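Pectate lyase (PDB 5AMV) cleaves polygalacturonate by calcium-dependent eliminative scission of its alpha-1,4 linkages, releasing oligosaccharides with unsaturated non-reducing ends. Local coordinates at residues A[114-118]-A[181-185]; A[121-125]-A[142-146]. The contacts are given in a common frame with arbitrary orientation. Residue numbers count along the deposited sequence, not the author numbering.

Interaction 1. Residues A[114-118]-A[181-185]; sequences QKNQK and SQYDN. With CA (calcium ion), chain C.
Residues 114-118 form one turn of alpha-helix 105-121, closed by the hydrogen bond K118 N to Q114 O, 2.8 Å, and face the irregular segment 181-185; the nearest CA pair is K118 with Y183, 8.1 Å apart. Q114, with chi1 and chi2 both t, lays its NE2 2.9 Å from Q182 CG. That amide is hydrogen-bonded to D164 and to a water 2.9 Å from Q114 NE2 and 2.6 Å from Q182 NE2. Q117, also tt, sets OE1 3.7 Å from Y183 CE2, at the ring edge; a second water joins Q117 OE1 (2.6 Å) to Y183 OH (2.7 Å), while Q117 NE2 is hydrogen-bonded to N65. The Y183 hydroxyl (chi1 m) meets the helix backbone, OH 3.1 Å from Q114 O and from K118 N, at angles too poor for hydrogen bonds. D184 chelates calcium through OD1 (2.3 Å) and OD2 (2.4 Å), alongside D223 and D227. With no direct hydrogen bond across the segments, helix and calcium-site loop are coupled by water and tyrosine packing.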
ATOM      1  N   GLN A 114      -2.342  -8.342  19.533  1.00  6.74           N
ATOM      2  CA  GLN A 114      -2.316  -8.069  18.101  0.62  7.71           C
ATOM      3  C   GLN A 114      -3.268  -9.001  17.339  1.00  8.13           C
ATOM      4  O   GLN A 114      -3.998  -8.576  16.432  1.00  8.29           O
ATOM      5  CB  GLN A 114      -0.871  -8.209  17.610  0.62  6.67           C
ATOM      6  CG  GLN A 114      -0.678  -7.601  16.262  0.62  8.55           C
ATOM      7  CD  GLN A 114       0.743  -7.604  15.844  0.62  8.10           C
ATOM      8  OE1 GLN A 114       1.467  -8.610  15.997  0.62 10.19           O
ATOM      9  NE2 GLN A 114       1.184  -6.454  15.317  0.62  9.27           N
ATOM     10  N   LYS A 115      -3.281 -10.281  17.722  1.00  8.26           N
ATOM     11  CA  LYS A 115      -4.139 -11.215  17.006  0.50  7.60           C
ATOM     12  C   LYS A 115      -5.621 -10.916  17.263  1.00  7.39           C
ATOM     13  O   LYS A 115      -6.446 -11.068  16.385  1.00  7.43           O
ATOM     14  CB  LYS A 115      -3.746 -12.655  17.342  0.50  7.63           C
ATOM     15  CG  LYS A 115      -2.417 -13.063  16.656  0.50  7.42           C
ATOM     16  CD  LYS A 115      -1.869 -14.354  17.256  0.50  9.55           C
ATOM     17  CE  LYS A 115      -0.621 -14.849  16.532  0.50 12.68           C
ATOM     18  NZ  LYS A 115       0.647 -14.555  17.263  0.50 14.63           N
ATOM     19  N   ASN A 116      -5.951 -10.424  18.444  1.00  7.05           N
ATOM     20  CA  ASN A 116      -7.351 -10.032  18.721  1.00  6.33           C
ATOM     21  C   ASN A 116      -7.792  -8.900  17.763  1.00  7.85           C
ATOM     22  O   ASN A 116      -8.885  -8.909  17.228  1.00  8.79           O
ATOM     23  CB  ASN A 116      -7.428  -9.533  20.160  1.00  7.06           C
ATOM     24  CG  ASN A 116      -7.227 -10.648  21.182  1.00  7.72           C
ATOM     25  OD1 ASN A 116      -7.428 -11.829  20.878  1.00  9.77           O
ATOM     26  ND2 ASN A 116      -6.896 -10.273  22.405  1.00  6.19           N
ATOM     27  N   GLN A 117      -6.917  -7.915  17.576  1.00  6.24           N
ATOM     28  CA  GLN A 117      -7.263  -6.826  16.648  1.00  6.26           C
ATOM     29  C   GLN A 117      -7.294  -7.291  15.198  1.00  5.43           C
ATOM     30  O   GLN A 117      -8.193  -6.906  14.444  1.00  5.70           O
ATOM     31  CB  GLN A 117      -6.337  -5.622  16.797  1.00  6.02           C
ATOM     32  CG  GLN A 117      -6.716  -4.487  15.817  1.00  6.80           C
ATOM     33  CD  GLN A 117      -5.956  -3.176  16.064  1.00  6.74           C
ATOM     34  OE1 GLN A 117      -4.827  -3.170  16.570  1.00  5.76           O
ATOM     35  NE2 GLN A 117      -6.603  -2.064  15.730  1.00  8.65           N
ATOM     36  N   LYS A 118      -6.280  -8.067  14.806  1.00  5.61           N
ATOM     37  CA  LYS A 118      -6.231  -8.627  13.422  1.00  6.92           C
ATOM     38  C   LYS A 118      -7.535  -9.352  13.044  1.00  7.43           C
ATOM     39  O   LYS A 118      -8.010  -9.255  11.904  1.00  7.48           O
ATOM     40  CB  LYS A 118      -5.011  -9.549  13.305  1.00  7.92           C
ATOM     41  CG  LYS A 118      -4.841 -10.237  11.932  1.00 11.45           C
ATOM     42  CD  LYS A 118      -3.639 -11.204  11.955  1.00 17.31           C
ATOM     43  CE  LYS A 118      -3.494 -11.910  10.614  1.00 23.29           C
ATOM     44  NZ  LYS A 118      -4.306 -13.177  10.576  1.00 32.02           N
ATOM     45  N   SER A 181       4.433  -2.291  12.772  1.00  9.45           N
ATOM     46  CA  SER A 181       2.992  -2.609  12.854  1.00  9.90           C
ATOM     47  C   SER A 181       2.573  -3.527  11.709  1.00  9.60           C
ATOM     48  O   SER A 181       3.309  -3.663  10.713  1.00 10.42           O
ATOM     49  CB  SER A 181       2.185  -1.330  12.876  1.00  8.92           C
ATOM     50  OG  SER A 181       2.149  -0.798  14.217  1.00 13.05           O
ATOM     51  N   GLN A 182       1.396  -4.164  11.852  1.00  9.58           N
ATOM     52  CA  GLN A 182       0.982  -5.251  10.963  1.00 11.30           C
ATOM     53  C   GLN A 182       0.038  -4.869   9.830  1.00 11.10           C
ATOM     54  O   GLN A 182      -0.132  -5.703   8.919  1.00 13.16           O
ATOM     55  CB  GLN A 182       0.317  -6.387  11.757  1.00 11.79           C
ATOM     56  CG  GLN A 182       1.298  -7.245  12.538  1.00 20.55           C
ATOM     57  CD  GLN A 182       2.332  -7.933  11.635  1.00 28.39           C
ATOM     58  OE1 GLN A 182       1.975  -8.726  10.747  1.00 33.18           O
ATOM     59  NE2 GLN A 182       3.616  -7.638  11.868  1.00 27.30           N
ATOM     60  N   TYR A 183      -0.624  -3.704   9.888  1.00  8.96           N
ATOM     61  CA  TYR A 183      -1.754  -3.499   8.955  1.00  7.35           C
ATOM     62  C   TYR A 183      -1.424  -2.521   7.882  1.00  7.99           C
ATOM     63  O   TYR A 183      -0.954  -1.423   8.164  1.00  9.77           O
ATOM     64  CB  TYR A 183      -3.058  -3.044   9.685  1.00  6.82           C
ATOM     65  CG  TYR A 183      -3.309  -3.925  10.866  1.00  6.10           C
ATOM     66  CD1 TYR A 183      -3.449  -5.304  10.694  1.00  7.41           C
ATOM     67  CD2 TYR A 183      -3.323  -3.397  12.166  1.00  6.13           C
ATOM     68  CE1 TYR A 183      -3.587  -6.143  11.783  1.00  6.82           C
ATOM     69  CE2 TYR A 183      -3.478  -4.224  13.263  1.00  9.15           C
ATOM     70  CZ  TYR A 183      -3.614  -5.576  13.081  1.00  4.31           C
ATOM     71  OH  TYR A 183      -3.688  -6.399  14.186  1.00  6.30           O
ATOM     72  N   ASP A 184      -1.716  -2.926   6.654  1.00  6.40           N
ATOM     73  CA  ASP A 184      -1.695  -2.007   5.520  1.00  6.15           C
ATOM     74  C   ASP A 184      -3.165  -1.682   5.208  1.00  6.71           C
ATOM     75  O   ASP A 184      -4.069  -2.360   5.723  1.00  7.37           O
ATOM     76  CB  ASP A 184      -1.110  -2.743   4.314  1.00  6.33           C
ATOM     77  CG  ASP A 184       0.242  -3.368   4.572  1.00  8.45           C
ATOM     78  OD1 ASP A 184       1.090  -2.808   5.295  1.00 11.08           O
ATOM     79  OD2 ASP A 184       0.533  -4.433   3.967  1.00 10.47           O
ATOM     80  N   ASN A 185      -3.438  -0.725   4.304  1.00  4.98           N
ATOM     81  CA  ASN A 185      -4.822  -0.595   3.801  1.00  5.58           C
ATOM     82  C   ASN A 185      -5.168  -1.783   2.884  1.00  5.53           C
ATOM     83  O   ASN A 185      -6.230  -2.394   3.033  1.00  6.19           O
ATOM     84  CB  ASN A 185      -5.013   0.747   3.074  1.00  5.80           C
ATOM     85  CG  ASN A 185      -4.516   1.897   3.907  1.00  6.64           C
ATOM     86  OD1 ASN A 185      -3.507   2.539   3.551  1.00  7.03           O
ATOM     87  ND2 ASN A 185      -5.208   2.191   5.035  1.00  7.74           N
TER
HETATM   88 CA    CA C 401       2.807  -4.268   4.719  0.50  8.66          CA
HETATM   89  O   HOH W   1       3.854  -6.304  14.125  1.00 18.17           O
HETATM   90  O   HOH W   2      -3.023  -5.105  16.486  1.00  7.50           O
HETATM   91  O   HOH W   3       2.076  -5.622   6.488  1.00 13.89           O
HETATM   92  O   HOH W   4       5.148  -4.281   4.577  1.00 19.17           O
HETATM   93  O   HOH W   5       3.092  -6.123   3.356  1.00 15.19           O

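Interaction 2. Residues A[121-125]-A[142-146]; sequences VMVDI and GGNFQ
Four backbone hydrogen bonds join the segments in parallel: N144 N to V121 O (2.9 Å), V123 N to N144 O (3.1 Å), Q146 N to V123 O (2.8 Å) and I125 N to Q146 O (2.8 Å). Q146, chi1 and chi2 both t, extends NE2 to D124 OD1 in a side-chain hydrogen bond of 2.9 Å. The register pairs M122 with N144, V123 with F145 and D124 with Q146, at CA separations of 4.7 to 5.3 Å; the strand axes approach to 4.8 Å and cross at -26°. Such in-register stacking of successive turns characterises the parallel beta-helix of polysaccharide lyase family 1, with 122-124 an outermost strand of its sheet. M122, D124, N144 and Q146 share one face. G142, two residues before its strand, has phi/psi 83/-12, where a CB would jam against the preceding carbonyl O. On the opposite face V123 CG2 meets F145 CD1 (chi1 m) at 3.6 Å. I125, following the strand, lays CD1 over the F145 ring, 4.1 Å from its centroid, a CH-pi contact beside L41 and L45 of helix 38-45.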
ATOM      1  N   VAL A 121      -9.869  -6.496  12.061  1.00  6.02           N
ATOM      2  CA  VAL A 121      -9.581  -5.514  11.011  1.00  6.92           C
ATOM      3  C   VAL A 121      -9.137  -6.065   9.668  1.00  8.17           C
ATOM      4  O   VAL A 121      -9.278  -5.362   8.656  1.00  8.43           O
ATOM      5  CB  VAL A 121      -8.507  -4.494  11.457  1.00  6.52           C
ATOM      6  CG1 VAL A 121      -8.946  -3.735  12.726  1.00  4.81           C
ATOM      7  CG2 VAL A 121      -7.130  -5.153  11.651  1.00  8.81           C
ATOM      8  N   MET A 122      -8.598  -7.289   9.654  1.00  8.28           N
ATOM      9  CA  MET A 122      -8.104  -7.873   8.423  0.62  9.19           C
ATOM     10  C   MET A 122      -9.167  -8.793   7.817  1.00  9.02           C
ATOM     11  O   MET A 122      -9.691  -9.640   8.500  1.00  9.90           O
ATOM     12  CB  MET A 122      -6.797  -8.624   8.668  0.62 10.07           C
ATOM     13  CG  MET A 122      -5.975  -8.772   7.387  0.62 12.80           C
ATOM     14  SD  MET A 122      -4.369  -9.494   7.729  0.62 18.08           S
ATOM     15  CE  MET A 122      -3.638  -8.337   8.839  0.62 14.25           C
ATOM     16  N   VAL A 123      -9.471  -8.597   6.529  1.00  9.28           N
ATOM     17  CA  VAL A 123     -10.381  -9.522   5.815  1.00  9.30           C
ATOM     18  C   VAL A 123      -9.750  -9.930   4.496  1.00  9.85           C
ATOM     19  O   VAL A 123      -9.097  -9.080   3.827  1.00 10.80           O
ATOM     20  CB  VAL A 123     -11.800  -8.930   5.564  1.00 10.33           C
ATOM     21  CG1 VAL A 123     -12.547  -8.859   6.888  1.00  9.96           C
ATOM     22  CG2 VAL A 123     -11.704  -7.525   4.823  1.00  8.70           C
ATOM     23  N   ASP A 124      -9.957 -11.188   4.109  1.00  9.50           N
ATOM     24  CA  ASP A 124      -9.467 -11.694   2.822  1.00 10.04           C
ATOM     25  C   ASP A 124     -10.483 -11.475   1.738  1.00  9.47           C
ATOM     26  O   ASP A 124     -11.691 -11.729   1.907  1.00  9.88           O
ATOM     27  CB  ASP A 124      -9.098 -13.175   2.878  1.00 11.07           C
ATOM     28  CG  ASP A 124      -7.910 -13.469   3.830  1.00 13.67           C
ATOM     29  OD1 ASP A 124      -7.093 -12.579   4.199  1.00 13.52           O
ATOM     30  OD2 ASP A 124      -7.787 -14.635   4.242  1.00 15.36           O
ATOM     31  N   ILE A 125      -9.983 -10.989   0.603  1.00  8.74           N
ATOM     32  CA  ILE A 125     -10.828 -10.769  -0.565  1.00  8.23           C
ATOM     33  C   ILE A 125     -10.709 -11.999  -1.485  1.00  9.36           C
ATOM     34  O   ILE A 125      -9.609 -12.281  -2.008  1.00 10.10           O
ATOM     35  CB  ILE A 125     -10.431  -9.494  -1.347  1.00  8.20           C
ATOM     36  CG1 ILE A 125     -10.154  -8.311  -0.369  1.00  6.95           C
ATOM     37  CG2 ILE A 125     -11.510  -9.195  -2.419  1.00  8.99           C
ATOM     38  CD1 ILE A 125     -11.334  -7.922   0.617  1.00  7.18           C
ATOM     39  N   GLY A 142      -9.734   1.852   9.437  1.00  7.25           N
ATOM     40  CA  GLY A 142      -9.071   0.850  10.298  1.00  6.97           C
ATOM     41  C   GLY A 142      -8.822  -0.519   9.661  1.00  6.67           C
ATOM     42  O   GLY A 142      -8.067  -1.312  10.205  1.00  6.31           O
ATOM     43  N   GLY A 143      -9.423  -0.771   8.495  1.00  6.36           N
ATOM     44  CA  GLY A 143      -9.376  -2.087   7.872  1.00  6.77           C
ATOM     45  C   GLY A 143      -8.123  -2.360   7.039  1.00  6.19           C
ATOM     46  O   GLY A 143      -7.465  -1.427   6.555  1.00  7.06           O
ATOM     47  N   ASN A 144      -7.842  -3.635   6.876  1.00  6.28           N
ATOM     48  CA  ASN A 144      -6.735  -4.095   6.017  1.00  6.90           C
ATOM     49  C   ASN A 144      -7.333  -5.152   5.134  1.00  7.71           C
ATOM     50  O   ASN A 144      -7.686  -6.241   5.615  1.00  8.81           O
ATOM     51  CB  ASN A 144      -5.617  -4.647   6.914  1.00  6.37           C
ATOM     52  CG  ASN A 144      -4.378  -5.153   6.128  1.00  7.71           C
ATOM     53  OD1 ASN A 144      -4.348  -5.310   4.878  1.00 10.51           O
ATOM     54  ND2 ASN A 144      -3.361  -5.384   6.869  1.00  5.34           N
ATOM     55  N   PHE A 145      -7.510  -4.840   3.843  1.00  6.96           N
ATOM     56  CA  PHE A 145      -7.964  -5.859   2.877  1.00  7.09           C
ATOM     57  C   PHE A 145      -6.747  -6.685   2.466  1.00  7.69           C
ATOM     58  O   PHE A 145      -5.742  -6.108   2.069  1.00  8.31           O
ATOM     59  CB  PHE A 145      -8.564  -5.228   1.610  1.00  6.74           C
ATOM     60  CG  PHE A 145      -9.956  -4.647   1.766  1.00  7.77           C
ATOM     61  CD1 PHE A 145     -10.594  -4.566   3.008  1.00  7.61           C
ATOM     62  CD2 PHE A 145     -10.585  -4.095   0.631  1.00 11.53           C
ATOM     63  CE1 PHE A 145     -11.891  -3.986   3.132  1.00  9.10           C
ATOM     64  CE2 PHE A 145     -11.871  -3.522   0.734  1.00 10.30           C
ATOM     65  CZ  PHE A 145     -12.510  -3.459   1.980  1.00  8.24           C
ATOM     66  N   GLN A 146      -6.828  -8.023   2.573  1.00  7.83           N
ATOM     67  CA  GLN A 146      -5.723  -8.873   2.088  1.00  6.65           C
ATOM     68  C   GLN A 146      -6.183  -9.608   0.836  1.00  8.74           C
ATOM     69  O   GLN A 146      -7.289 -10.139   0.811  1.00  8.92           O
ATOM     70  CB  GLN A 146      -5.281  -9.884   3.181  1.00  8.08           C
ATOM     71  CG  GLN A 146      -4.165 -10.752   2.637  1.00  8.42           C
ATOM     72  CD  GLN A 146      -3.459 -11.633   3.657  1.00 13.06           C
ATOM     73  OE1 GLN A 146      -2.218 -11.572   3.774  1.00 16.21           O
ATOM     74  NE2 GLN A 146      -4.219 -12.488   4.363  1.00 14.61           N
TER

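In the fold
From the N terminus, helix 105-121 supplies 114-118 and then runs directly into strand 122-124, so the first segments of both contacts are nearly continuous. Interaction 2 closes the shorter loop, in which strands 129-133 and 139-141 bring the chain round to 144-147. The chain then passes strands 152-155, 158-160, 168-170 and 178-180 before 181-185 returns to the helix; interaction 1 therefore encloses interaction 2. Their centres lie 9 Å apart and they touch: N185 O is 2.9 Å from F145 N, a probable hydrogen bond, and Y183 CD1 is 3.6 Å from M122 CE. Together they join the helix, adjoining strands of the parallel sheet and the calcium-site loop.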